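Local coordinates for protein HRI1 (Saccharomyces cerevisiae, PDB 3RBY) that is of unknown function and non-essential, but interacts with HRR25 and may interact with SEC72, at residues 60-64 with 74-78; 133-137 with 150-154. All blocks are in the same frame, centred on the assembly; numbering follows the deposited sequence.

How the contacts relate
Contacts 1 and 2 follow one another along the chain and neither nest nor cross. From the N terminus, contact 1 comes first. It pairs residues 60-64 with 74-78 and closes the hairpin of strands 62-66 and 71-76, at one border of the larger antiparallel sheet. The chain then adds strands 96-102, 108-114 and 124-132 to that sheet. Contact 2 opens just after the last of these. It brings 133-137 against 150-154 and folds back the long linker before strand 156-161, the first strand of the second sheet. The two contacts do not touch. Their centres lie 24 Å apart and their nearest atoms about 14 Å.

Contact 1 of 2, residues 60-64 with 74-78; sequences ETVKA and QDFNF
The F76 ring carries V62 on one face, and Y33 meets F76 edge-to-face. V62 CG2 sits 3.7 Å from the F76 ring centroid, 19° off the normal, in a CH-pi contact. It is displaced toward the CE2 rim. With V62 CG1 between the backbone N and the carbonyl carbon (chi1 53°), the other methyl, CG2, stands anti to the N and lies over the ring face. Q74 lies on the same face of the hairpin, and its CB and OE1 both approach V62 CG2.

Three backbone bonds join the two segments. Just beyond the strand pairing, N77 N donates to T61 O over 2.9 Å, almost straight. K63 and D75 form a hydrogen-bonded antiparallel pair, with K63 N to D75 O at 3.0 Å and D75 N to K63 O at 3.1 Å. Their side chains share the other face and cross at about a right angle. The K63 chain bends at its end, and NZ comes to lie 3.6 Å from D75 CB. The charged ends do not meet. A water accepts from K63 NZ at 2.7 Å, and E95 forms a salt bridge with the same nitrogen.

The pairing builds a beta hairpin at the border of the larger antiparallel sheet. Strand 62-66 is outermost within the chain. Strand 71-76 bonds onward to strand 96-102, while V62 also touches Y33 of strand 33-38.

Contact 2 of 2, residues 133-137 with 150-154; sequences VDPSR and FSSNA
An Asx turn combined with a type I beta turn shapes one side of this loop contact, and D134 presents its carboxylate to F150 from that turn. The carboxylate meets the edge of the F150 ring, not a face. D134 OD2 lies 3.5 Å from F150 CE2, and D134 CG is 3.6 Å from F150 CZ. The two planes are 71° apart. The partly positive ring hydrogens at this edge would suit the negative group.

D134 has CG anti to its own nitrogen (chi1 177°), which places OD1 within reach of S136. Two donors grip that oxygen. S136 N reaches D134 OD1 over 2.8 Å, the bond that defines the Asx turn; it comes from the anti side. S136 OG donates to it from the syn side. Together they restrict rotation of the carboxylate. The other oxygen, OD2, has a long salt bridge to R137 NH2. R137 also pairs through NH1 with D139 of the second subunit, so this turn reaches the dimer contact.

Further along, P135 CG packs on A154 CB at 3.9 Å. S152 OG lies 4.2 Å from P135 CG. It is 3.9 Å from both S136 OG and D134 OD1, beyond hydrogen-bonding distance. V143 touches both D134 and F150.

R137 N donates to D134 O over 3.1 Å and closes the type I turn. An aspartate followed by proline, with OD1 taking the amide two residues on, is a classic Asx-turn arrangement. Here it stands at the start of the long linker from strand 124-132 to strand 156-161.

Contact 1 of 2, residues 60-64 with 74-78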
loop_
_atom_site.group_PDB
_atom_site.type_symbol
_atom_site.label_atom_id
_atom_site.label_comp_id
_atom_site.label_asym_id
_atom_site.label_seq_id
_atom_site.Cartn_x
_atom_site.Cartn_y
_atom_site.Cartn_z
ATOM N N GLU A 60 13.637 -10.806 -22.500
ATOM C CA GLU A 60 13.263 -12.053 -23.188
ATOM C C GLU A 60 13.003 -13.216 -22.229
ATOM O O GLU A 60 12.528 -14.265 -22.657
ATOM C CB GLU A 60 14.304 -12.464 -24.235
ATOM C CG GLU A 60 15.513 -13.212 -23.669
ATOM C CD GLU A 60 16.480 -12.281 -22.955
ATOM O OE1 GLU A 60 16.335 -11.034 -23.086
ATOM O OE2 GLU A 60 17.390 -12.802 -22.274
ATOM N N THR A 61 13.309 -13.047 -20.942
ATOM C CA THR A 61 13.113 -14.152 -19.991
ATOM C C THR A 61 11.707 -14.212 -19.396
ATOM O O THR A 61 11.423 -15.056 -18.538
ATOM C CB THR A 61 14.144 -14.129 -18.846
ATOM O OG1 THR A 61 13.961 -12.943 -18.055
ATOM C CG2 THR A 61 15.554 -14.166 -19.418
ATOM N N VAL A 62 10.830 -13.319 -19.842
ATOM C CA VAL A 62 9.448 -13.356 -19.383
ATOM C C VAL A 62 8.526 -13.074 -20.560
ATOM O O VAL A 62 8.756 -12.134 -21.324
ATOM C CB VAL A 62 9.190 -12.372 -18.198
ATOM C CG1 VAL A 62 9.649 -10.949 -18.544
ATOM C CG2 VAL A 62 7.726 -12.379 -17.798
ATOM N N LYS A 63 7.503 -13.906 -20.721
ATOM C CA LYS A 63 6.532 -13.681 -21.778
ATOM C C LYS A 63 5.316 -13.040 -21.163
ATOM O O LYS A 63 4.550 -13.683 -20.445
ATOM C CB LYS A 63 6.127 -14.980 -22.488
ATOM C CG LYS A 63 7.268 -15.956 -22.742
ATOM C CD LYS A 63 6.702 -17.385 -22.952
ATOM C CE LYS A 63 7.718 -18.494 -22.633
ATOM N NZ LYS A 63 7.703 -18.905 -21.195
ATOM N N ALA A 64 5.164 -11.738 -21.448
ATOM C CA ALA A 64 4.001 -10.972 -21.010
ATOM C C ALA A 64 2.909 -11.004 -22.051
ATOM O O ALA A 64 3.195 -10.704 -23.217
ATOM C CB ALA A 64 4.477 -9.544 -20.691
ATOM N N GLN A 74 2.199 -13.617 -17.136
ATOM C CA GLN A 74 3.626 -13.462 -17.222
ATOM C C GLN A 74 4.254 -14.803 -16.922
ATOM O O GLN A 74 4.036 -15.393 -15.852
ATOM C CB GLN A 74 4.109 -12.372 -16.258
ATOM C CG GLN A 74 3.500 -11.004 -16.545
ATOM C CD GLN A 74 4.284 -9.875 -15.884
ATOM O OE1 GLN A 74 5.492 -9.753 -16.080
ATOM N NE2 GLN A 74 3.603 -9.065 -15.071
ATOM N N ASP A 75 5.031 -15.283 -17.882
ATOM C CA ASP A 75 5.639 -16.591 -17.779
ATOM C C ASP A 75 7.125 -16.406 -17.614
ATOM O O ASP A 75 7.816 -15.918 -18.515
ATOM C CB ASP A 75 5.248 -17.400 -19.003
ATOM C CG ASP A 75 3.745 -17.492 -19.141
ATOM O OD1 ASP A 75 3.212 -17.207 -20.233
ATOM O OD2 ASP A 75 3.084 -17.815 -18.124
ATOM N N PHE A 76 7.602 -16.734 -16.421
ATOM C CA PHE A 76 8.981 -16.431 -16.057
ATOM C C PHE A 76 9.907 -17.616 -16.196
ATOM O O PHE A 76 9.609 -18.716 -15.728
ATOM C CB PHE A 76 9.072 -15.932 -14.608
ATOM C CG PHE A 76 8.464 -14.574 -14.392
ATOM C CD1 PHE A 76 7.145 -14.450 -13.989
ATOM C CD2 PHE A 76 9.216 -13.420 -14.579
ATOM C CE1 PHE A 76 6.580 -13.201 -13.787
ATOM C CE2 PHE A 76 8.655 -12.162 -14.380
ATOM C CZ PHE A 76 7.339 -12.052 -13.986
ATOM N N ASN A 77 11.046 -17.368 -16.826
ATOM C CA ASN A 77 12.201 -18.252 -16.712
ATOM C C ASN A 77 13.384 -17.427 -16.235
ATOM O O ASN A 77 14.125 -16.850 -17.040
ATOM C CB ASN A 77 12.503 -18.953 -18.046
ATOM C CG ASN A 77 11.470 -20.008 -18.383
ATOM O OD1 ASN A 77 10.532 -19.747 -19.138
ATOM N ND2 ASN A 77 11.613 -21.199 -17.789
ATOM N N PHE A 78 13.544 -17.355 -14.919
ATOM C CA PHE A 78 14.473 -16.402 -14.316
ATOM C C PHE A 78 15.918 -16.531 -14.785
ATOM O O PHE A 78 16.432 -17.631 -15.006
ATOM C CB PHE A 78 14.403 -16.512 -12.789
ATOM C CG PHE A 78 13.018 -16.298 -12.247
ATOM C CD1 PHE A 78 12.323 -17.330 -11.631
ATOM C CD2 PHE A 78 12.393 -15.071 -12.400
ATOM C CE1 PHE A 78 11.034 -17.126 -11.145
ATOM C CE2 PHE A 78 11.107 -14.860 -11.923
ATOM C CZ PHE A 78 10.424 -15.890 -11.296
HETATM O O HOH W 1 2.366 -14.717 -20.755
HETATM O O HOH W 2 9.598 -17.241 -20.286
#

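Contact 2 of 2, residues 133-137 with 150-154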
loop_
_atom_site.group_PDB
_atom_site.type_symbol
_atom_site.label_atom_id
_atom_site.label_comp_id
_atom_site.label_asym_id
_atom_site.label_seq_id
_atom_site.Cartn_x
_atom_site.Cartn_y
_atom_site.Cartn_z
ATOM N N VAL A 133 4.003 2.389 -7.293
ATOM C CA VAL A 133 4.513 3.509 -6.537
ATOM C C VAL A 133 5.178 4.485 -7.537
ATOM O O VAL A 133 5.490 4.098 -8.674
ATOM C CB VAL A 133 5.437 2.931 -5.420
ATOM C CG1 VAL A 133 6.894 3.277 -5.614
ATOM C CG2 VAL A 133 4.926 3.308 -4.033
ATOM N N ASP A 134 5.358 5.744 -7.150
ATOM C CA ASP A 134 5.853 6.759 -8.087
ATOM C C ASP A 134 7.365 6.872 -7.967
ATOM O O ASP A 134 7.878 7.415 -6.978
ATOM C CB ASP A 134 5.196 8.116 -7.824
ATOM C CG ASP A 134 5.739 9.226 -8.731
ATOM O OD1 ASP A 134 6.816 9.041 -9.338
ATOM O OD2 ASP A 134 5.091 10.295 -8.829
ATOM N N PRO A 135 8.084 6.353 -8.976
ATOM C CA PRO A 135 9.546 6.210 -8.916
ATOM C C PRO A 135 10.275 7.534 -8.928
ATOM O O PRO A 135 11.465 7.575 -8.622
ATOM C CB PRO A 135 9.885 5.407 -10.187
ATOM C CG PRO A 135 8.711 5.575 -11.086
ATOM C CD PRO A 135 7.516 5.712 -10.176
ATOM N N SER A 136 9.575 8.601 -9.281
ATOM C CA SER A 136 10.207 9.910 -9.322
ATOM C C SER A 136 10.229 10.601 -7.954
ATOM O O SER A 136 10.742 11.711 -7.850
ATOM C CB SER A 136 9.561 10.800 -10.377
ATOM O OG SER A 136 8.180 10.984 -10.122
ATOM N N ARG A 137 9.700 9.937 -6.915
ATOM C CA ARG A 137 9.744 10.459 -5.536
ATOM C C ARG A 137 10.766 9.723 -4.687
ATOM O O ARG A 137 11.007 8.527 -4.901
ATOM C CB ARG A 137 8.383 10.297 -4.863
ATOM C CG ARG A 137 7.245 10.639 -5.785
ATOM C CD ARG A 137 7.312 12.099 -6.139
ATOM N NE ARG A 137 6.438 12.876 -5.272
ATOM C CZ ARG A 137 5.313 13.461 -5.687
ATOM N NH1 ARG A 137 4.566 14.131 -4.820
ATOM N NH2 ARG A 137 4.939 13.385 -6.970
ATOM N N PHE A 150 -2.014 8.239 -14.352
ATOM C CA PHE A 150 -0.651 8.450 -13.882
ATOM C C PHE A 150 0.337 8.411 -15.031
ATOM O O PHE A 150 0.374 7.450 -15.806
ATOM C CB PHE A 150 -0.244 7.418 -12.833
ATOM C CG PHE A 150 1.166 7.588 -12.354
ATOM C CD1 PHE A 150 2.155 6.695 -12.742
ATOM C CD2 PHE A 150 1.515 8.659 -11.540
ATOM C CE1 PHE A 150 3.473 6.858 -12.319
ATOM C CE2 PHE A 150 2.836 8.830 -11.109
ATOM C CZ PHE A 150 3.815 7.930 -11.501
ATOM N N SER A 151 1.140 9.459 -15.134
ATOM C CA SER A 151 2.220 9.494 -16.108
ATOM C C SER A 151 3.510 9.820 -15.381
ATOM O O SER A 151 3.522 10.643 -14.456
ATOM C CB SER A 151 1.948 10.554 -17.176
ATOM O OG SER A 151 2.043 11.870 -16.639
ATOM N N SER A 152 4.597 9.165 -15.769
ATOM C CA SER A 152 5.890 9.493 -15.175
ATOM C C SER A 152 6.896 9.844 -16.261
ATOM O O SER A 152 7.051 9.110 -17.247
ATOM C CB SER A 152 6.414 8.346 -14.298
ATOM O OG SER A 152 7.178 8.855 -13.214
ATOM N N ASN A 153 7.562 10.979 -16.087
ATOM C CA ASN A 153 8.700 11.312 -16.927
ATOM C C ASN A 153 9.943 10.530 -16.467
ATOM O O ASN A 153 11.059 10.751 -16.965
ATOM C CB ASN A 153 8.966 12.820 -16.886
ATOM C CG ASN A 153 9.098 13.431 -18.275
ATOM O OD1 ASN A 153 8.261 13.185 -19.155
ATOM N ND2 ASN A 153 10.164 14.215 -18.487
ATOM N N ALA A 154 9.725 9.601 -15.532
ATOM C CA ALA A 154 10.814 8.901 -14.861
ATOM C C ALA A 154 11.733 8.209 -15.853
ATOM O O ALA A 154 11.287 7.437 -16.712
ATOM C CB ALA A 154 10.286 7.902 -13.852
#